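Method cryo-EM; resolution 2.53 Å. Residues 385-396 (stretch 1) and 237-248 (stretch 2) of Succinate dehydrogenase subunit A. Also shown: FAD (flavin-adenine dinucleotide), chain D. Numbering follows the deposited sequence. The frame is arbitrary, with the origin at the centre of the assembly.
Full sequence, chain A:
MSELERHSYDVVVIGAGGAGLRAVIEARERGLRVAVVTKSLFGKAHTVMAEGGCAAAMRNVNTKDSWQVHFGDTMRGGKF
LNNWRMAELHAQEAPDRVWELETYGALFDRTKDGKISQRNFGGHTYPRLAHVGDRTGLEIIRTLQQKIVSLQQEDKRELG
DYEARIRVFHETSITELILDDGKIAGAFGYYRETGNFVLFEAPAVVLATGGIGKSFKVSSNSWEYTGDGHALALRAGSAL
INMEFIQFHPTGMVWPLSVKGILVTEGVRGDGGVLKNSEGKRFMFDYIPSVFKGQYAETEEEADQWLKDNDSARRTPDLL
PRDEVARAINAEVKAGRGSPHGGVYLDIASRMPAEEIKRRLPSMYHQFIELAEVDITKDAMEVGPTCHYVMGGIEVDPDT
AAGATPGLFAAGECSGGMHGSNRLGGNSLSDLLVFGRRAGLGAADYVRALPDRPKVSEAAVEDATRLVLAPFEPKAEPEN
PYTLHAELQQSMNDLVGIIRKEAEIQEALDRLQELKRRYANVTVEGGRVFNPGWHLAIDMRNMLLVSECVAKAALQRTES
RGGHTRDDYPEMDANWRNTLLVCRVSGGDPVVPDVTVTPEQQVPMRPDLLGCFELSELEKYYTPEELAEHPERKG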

# COMPACT_ATOMS: atom_id res chain seq x y z
N PRO A 385 24.75 -6.05 6.07
CA PRO A 385 24.74 -5.31 4.80
C PRO A 385 23.62 -5.77 3.87
O PRO A 385 23.37 -6.97 3.71
CB PRO A 385 26.12 -5.61 4.20
CG PRO A 385 26.96 -6.00 5.36
CD PRO A 385 26.05 -6.71 6.31
N THR A 386 22.96 -4.80 3.24
CA THR A 386 21.83 -5.07 2.36
C THR A 386 21.94 -4.25 1.08
O THR A 386 22.25 -3.06 1.13
CB THR A 386 20.50 -4.79 3.08
OG1 THR A 386 19.40 -5.13 2.24
CG2 THR A 386 20.39 -3.33 3.51
N CYS A 387 21.71 -4.90 -0.06
CA CYS A 387 21.70 -4.22 -1.35
C CYS A 387 20.41 -3.43 -1.52
O CYS A 387 19.32 -3.97 -1.31
CB CYS A 387 21.86 -5.24 -2.47
SG CYS A 387 21.87 -4.55 -4.14
N HIS A 388 20.52 -2.16 -1.89
CA HIS A 388 19.36 -1.29 -1.99
C HIS A 388 19.12 -0.75 -3.39
O HIS A 388 18.01 -0.89 -3.92
CB HIS A 388 19.51 -0.12 -1.00
CG HIS A 388 18.30 0.75 -0.90
ND1 HIS A 388 17.06 0.26 -0.56
CD2 HIS A 388 18.14 2.08 -1.09
CE1 HIS A 388 16.19 1.25 -0.55
NE2 HIS A 388 16.82 2.37 -0.87
N TYR A 389 20.12 -0.15 -4.01
CA TYR A 389 19.94 0.58 -5.25
C TYR A 389 21.17 0.38 -6.13
O TYR A 389 22.28 0.19 -5.64
CB TYR A 389 19.73 2.08 -4.98
CG TYR A 389 19.34 2.91 -6.18
CD1 TYR A 389 20.29 3.55 -6.95
CD2 TYR A 389 18.00 3.09 -6.51
CE1 TYR A 389 19.93 4.32 -8.03
CE2 TYR A 389 17.64 3.85 -7.59
CZ TYR A 389 18.60 4.47 -8.35
OH TYR A 389 18.24 5.23 -9.43
N VAL A 390 20.96 0.42 -7.44
CA VAL A 390 22.04 0.34 -8.41
C VAL A 390 22.09 1.66 -9.17
O VAL A 390 21.10 2.08 -9.78
CB VAL A 390 21.89 -0.87 -9.36
CG1 VAL A 390 20.57 -0.84 -10.11
CG2 VAL A 390 23.06 -0.93 -10.32
N MET A 391 23.24 2.34 -9.10
CA MET A 391 23.42 3.61 -9.77
C MET A 391 23.82 3.45 -11.23
O MET A 391 23.79 4.44 -11.98
CB MET A 391 24.48 4.44 -9.04
CG MET A 391 23.97 5.09 -7.77
SD MET A 391 23.88 3.93 -6.40
CE MET A 391 25.49 4.13 -5.67
N GLY A 392 24.18 2.24 -11.66
CA GLY A 392 24.48 1.99 -13.05
C GLY A 392 23.25 1.62 -13.85
O GLY A 392 22.14 1.51 -13.33
N GLY A 393 23.46 1.43 -15.14
CA GLY A 393 22.36 1.07 -16.01
C GLY A 393 22.71 1.37 -17.46
O GLY A 393 23.87 1.50 -17.82
N ILE A 394 21.65 1.48 -18.27
CA ILE A 394 21.82 1.68 -19.70
C ILE A 394 22.33 3.10 -19.95
O ILE A 394 21.77 4.08 -19.45
CB ILE A 394 20.50 1.42 -20.43
CG1 ILE A 394 19.99 0.02 -20.12
CG2 ILE A 394 20.68 1.58 -21.93
CD1 ILE A 394 18.51 -0.07 -19.96
N GLU A 395 23.40 3.20 -20.74
CA GLU A 395 23.98 4.49 -21.07
C GLU A 395 23.03 5.26 -21.98
O GLU A 395 22.74 4.82 -23.10
CB GLU A 395 25.34 4.30 -21.74
CG GLU A 395 26.14 5.57 -21.90
CD GLU A 395 27.41 5.34 -22.68
OE1 GLU A 395 27.40 4.53 -23.62
OE2 GLU A 395 28.44 5.98 -22.34
N VAL A 396 22.54 6.40 -21.50
CA VAL A 396 21.51 7.15 -22.20
C VAL A 396 22.12 8.42 -22.78
O VAL A 396 23.17 8.90 -22.34
CB VAL A 396 20.33 7.52 -21.27
CG1 VAL A 396 19.67 6.29 -20.71
CG2 VAL A 396 20.81 8.42 -20.15
PA FAD D . 9.83 0.21 -10.76
O1A FAD D . 8.58 1.00 -10.67
O2A FAD D . 10.48 -0.27 -9.51
O5B FAD D . 9.50 -1.10 -11.61
C5B FAD D . 9.82 -1.24 -12.99
C4B FAD D . 8.67 -1.91 -13.72
O4B FAD D . 9.15 -2.70 -14.80
C3B FAD D . 7.86 -2.86 -12.87
O3B FAD D . 6.49 -2.62 -13.16
C2B FAD D . 8.22 -4.23 -13.38
O2B FAD D . 7.16 -5.17 -13.23
C1B FAD D . 8.49 -3.95 -14.82
N9A FAD D . 9.36 -4.99 -15.41
C8A FAD D . 10.57 -5.34 -14.99
N7A FAD D . 11.07 -6.32 -15.77
C5A FAD D . 10.16 -6.60 -16.70
C6A FAD D . 10.05 -7.53 -17.84
N6A FAD D . 11.04 -8.39 -18.14
N1A FAD D . 8.92 -7.50 -18.56
C2A FAD D . 7.92 -6.66 -18.28
N3A FAD D . 7.96 -5.79 -17.27
C4A FAD D . 9.03 -5.72 -16.46
N1 FAD D . 13.94 6.32 -3.69
C2 FAD D . 13.74 7.54 -3.15
O2 FAD D . 14.03 8.54 -3.82
N3 FAD D . 13.24 7.73 -1.93
C4 FAD D . 12.91 6.71 -1.15
O4 FAD D . 12.44 6.90 -0.02
C4X FAD D . 13.10 5.34 -1.65
N5 FAD D . 12.78 4.26 -0.92
C5X FAD D . 12.96 3.03 -1.41
C6 FAD D . 12.62 1.93 -0.64
C7 FAD D . 12.81 0.65 -1.13
C7M FAD D . 12.45 -0.54 -0.30
C8 FAD D . 13.37 0.46 -2.49
C8M FAD D . 13.57 -0.92 -3.03
C9 FAD D . 13.70 1.56 -3.27
C9A FAD D . 13.52 2.83 -2.77
N10 FAD D . 13.86 3.94 -3.55
C10 FAD D . 13.65 5.21 -3.01
C1' FAD D . 14.39 3.77 -4.90
C2' FAD D . 13.30 4.07 -5.92
O2' FAD D . 12.04 3.61 -5.44
C3' FAD D . 13.54 3.38 -7.25
O3' FAD D . 14.72 3.91 -7.83
C4' FAD D . 12.37 3.62 -8.19
O4' FAD D . 11.18 3.08 -7.64
C5' FAD D . 12.59 2.97 -9.55
O5' FAD D . 11.37 3.08 -10.27
P FAD D . 11.19 2.55 -11.76
O1P FAD D . 9.95 3.17 -12.30
O2P FAD D . 12.46 2.73 -12.51
O3P FAD D . 10.96 0.96 -11.61
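Stretch 2 237-248: GSALINMEFIQF

Stretch 2 lies alongside stretch 1 and runs against it, pairing by backbone in two short antiparallel ladders with a turn between them. Where the second ladder forms, the axes of strands 246-248 and 385-390 make an angle of 152° and approach to 4.5 Å, as neighbours in one sheet do. At least 138 residues separate any touching pair, so the contact is a long-range one.

The stretch opens at Gly 237, the first residue to leave a preceding helix. Its phi of 129° would jam a side chain against the preceding carbonyl, so glycine is called for here by the backbone alone. Ser 238 then turns its CB toward stretch 1, 4.4 Å from Ile 394 CG2. At Ala 239 the chain is extended and pairing begins: Ala 239 O accepts a hydrogen bond from Glu 395 N at 3.0 Å, nearly straight at 169°, and also receives a CA-H...O contact from Ile 394 CA at 3.4 Å.

Leu 240 stands opposite Ile 394 in a non-hydrogen-bonded pair with CA atoms 4.5 Å apart. The two side chains diverge, yet Leu 240 CD1 still reaches Ile 394 CG1 at 4.1 Å. Ile 241 and Gly 393 form the hydrogen-bonded pair, with Ile 241 N to Gly 393 O at 2.9 Å and Gly 393 N to Ile 241 O at 3.0 Å. Ile 241 CG2 packs on Glu 395 CB at 3.7 Å, aliphatic carbon against aliphatic carbon.

Asn 242 breaks the strand with a positive phi of 56° and starts a type I turn to Phe 245, closed by Phe 245 N to Asn 242 O at 3.2 Å. The turn fits against Gly 392, whose CA lies 3.2 Å from Asn 242 O. A CB on Gly 392 would clash with the carbonyl oxygens of Ile 241 and Asn 242 and with the sulfur of Met 243, so close passage here depends on the bare backbone. Met 243 brings its SD to 3.4 Å from Gly 393 N, while Glu 244 makes no contact with stretch 1.

Phe 245 resumes the pairing: its O accepts from Met 391 N at 2.9 Å, and its CB sits 4.1 Å from Met 391 CB before the ring leads away. Ile 246 faces Val 390, CA to CA 4.4 Å, with CG1 at 4.0 Å from Val 390 CG2; its CG2 meets Cys 387 SG at 3.6 Å. These side chains share a face with Phe 248.

Gln 247 projects to the other face, with Tyr 389. Its N donates to Tyr 389 O at 2.6 Å. A beta bulge lets Gln 247 O serve two amides, His 388 N at 2.9 Å and, weakly, Tyr 389 N at 3.5 Å. Past this one-residue shift Phe 248 pairs with Cys 387, its CE2 3.8 Å from Cys 387 CB, while Phe 248 CA approaches Thr 386 O at 3.2 Å.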

# COMPACT_ATOMS: atom_id res chain seq x y z
N GLY A 237 22.03 -4.69 -27.97
CA GLY A 237 23.22 -4.09 -28.54
C GLY A 237 23.60 -2.76 -27.94
O GLY A 237 24.50 -2.08 -28.44
N SER A 238 22.92 -2.37 -26.87
CA SER A 238 23.24 -1.14 -26.17
C SER A 238 24.36 -1.41 -25.17
O SER A 238 24.98 -2.48 -25.16
CB SER A 238 22.00 -0.56 -25.50
OG SER A 238 20.94 -0.45 -26.43
N ALA A 239 24.63 -0.44 -24.30
CA ALA A 239 25.76 -0.51 -23.39
C ALA A 239 25.31 -0.15 -21.99
O ALA A 239 24.30 0.53 -21.79
CB ALA A 239 26.88 0.42 -23.85
N LEU A 240 26.08 -0.61 -21.01
CA LEU A 240 25.83 -0.35 -19.60
C LEU A 240 27.01 0.42 -19.02
O LEU A 240 28.16 0.21 -19.42
CB LEU A 240 25.61 -1.65 -18.83
CG LEU A 240 24.18 -2.15 -18.60
CD1 LEU A 240 23.39 -2.21 -19.89
CD2 LEU A 240 24.22 -3.52 -17.96
N ILE A 241 26.72 1.31 -18.07
CA ILE A 241 27.75 2.11 -17.42
C ILE A 241 27.56 2.02 -15.91
O ILE A 241 26.47 1.77 -15.41
CB ILE A 241 27.73 3.59 -17.87
CG1 ILE A 241 26.35 4.20 -17.64
CG2 ILE A 241 28.11 3.71 -19.31
CD1 ILE A 241 26.35 5.71 -17.67
N ASN A 242 28.66 2.24 -15.19
CA ASN A 242 28.66 2.39 -13.74
C ASN A 242 28.04 1.19 -13.03
O ASN A 242 27.39 1.34 -11.99
CB ASN A 242 27.94 3.67 -13.32
CG ASN A 242 28.63 4.92 -13.81
OD1 ASN A 242 29.79 4.87 -14.21
ND2 ASN A 242 27.92 6.03 -13.79
N MET A 243 28.23 -0.01 -13.58
CA MET A 243 27.62 -1.19 -12.99
C MET A 243 28.28 -1.61 -11.68
O MET A 243 27.71 -2.42 -10.95
CB MET A 243 27.64 -2.35 -13.98
CG MET A 243 26.61 -2.23 -15.08
SD MET A 243 25.04 -1.54 -14.52
CE MET A 243 24.23 -3.00 -13.88
N GLU A 244 29.46 -1.07 -11.37
CA GLU A 244 30.14 -1.35 -10.11
C GLU A 244 29.64 -0.48 -8.97
O GLU A 244 30.12 -0.64 -7.84
CB GLU A 244 31.65 -1.17 -10.28
CG GLU A 244 32.08 0.27 -10.51
CD GLU A 244 32.04 0.66 -11.98
OE1 GLU A 244 31.09 0.29 -12.68
OE2 GLU A 244 32.98 1.36 -12.43
N PHE A 245 28.72 0.44 -9.23
CA PHE A 245 28.24 1.39 -8.23
C PHE A 245 26.87 0.93 -7.76
O PHE A 245 25.86 1.18 -8.42
CB PHE A 245 28.22 2.80 -8.80
CG PHE A 245 29.58 3.37 -9.00
CD1 PHE A 245 30.10 3.52 -10.27
CD2 PHE A 245 30.35 3.75 -7.92
CE1 PHE A 245 31.36 4.04 -10.45
CE2 PHE A 245 31.61 4.27 -8.10
CZ PHE A 245 32.11 4.41 -9.36
N ILE A 246 26.85 0.26 -6.61
CA ILE A 246 25.63 -0.26 -6.01
C ILE A 246 25.54 0.28 -4.60
O ILE A 246 26.53 0.25 -3.85
CB ILE A 246 25.62 -1.80 -6.01
CG1 ILE A 246 25.50 -2.33 -7.44
CG2 ILE A 246 24.49 -2.33 -5.15
CD1 ILE A 246 25.63 -3.82 -7.55
N GLN A 247 24.37 0.79 -4.23
CA GLN A 247 24.16 1.27 -2.88
C GLN A 247 23.91 0.10 -1.95
O GLN A 247 23.03 -0.73 -2.20
CB GLN A 247 22.99 2.25 -2.84
CG GLN A 247 22.94 3.06 -1.56
CD GLN A 247 22.27 4.40 -1.74
OE1 GLN A 247 22.85 5.32 -2.31
NE2 GLN A 247 21.03 4.51 -1.28
N PHE A 248 24.71 0.01 -0.89
CA PHE A 248 24.51 -0.95 0.18
C PHE A 248 24.27 -0.20 1.47
O PHE A 248 25.02 0.72 1.81
CB PHE A 248 25.73 -1.86 0.35
CG PHE A 248 25.99 -2.77 -0.81
CD1 PHE A 248 26.92 -2.44 -1.77
CD2 PHE A 248 25.34 -3.99 -0.91
CE1 PHE A 248 27.18 -3.28 -2.82
CE2 PHE A 248 25.59 -4.84 -1.96
CZ PHE A 248 26.51 -4.49 -2.92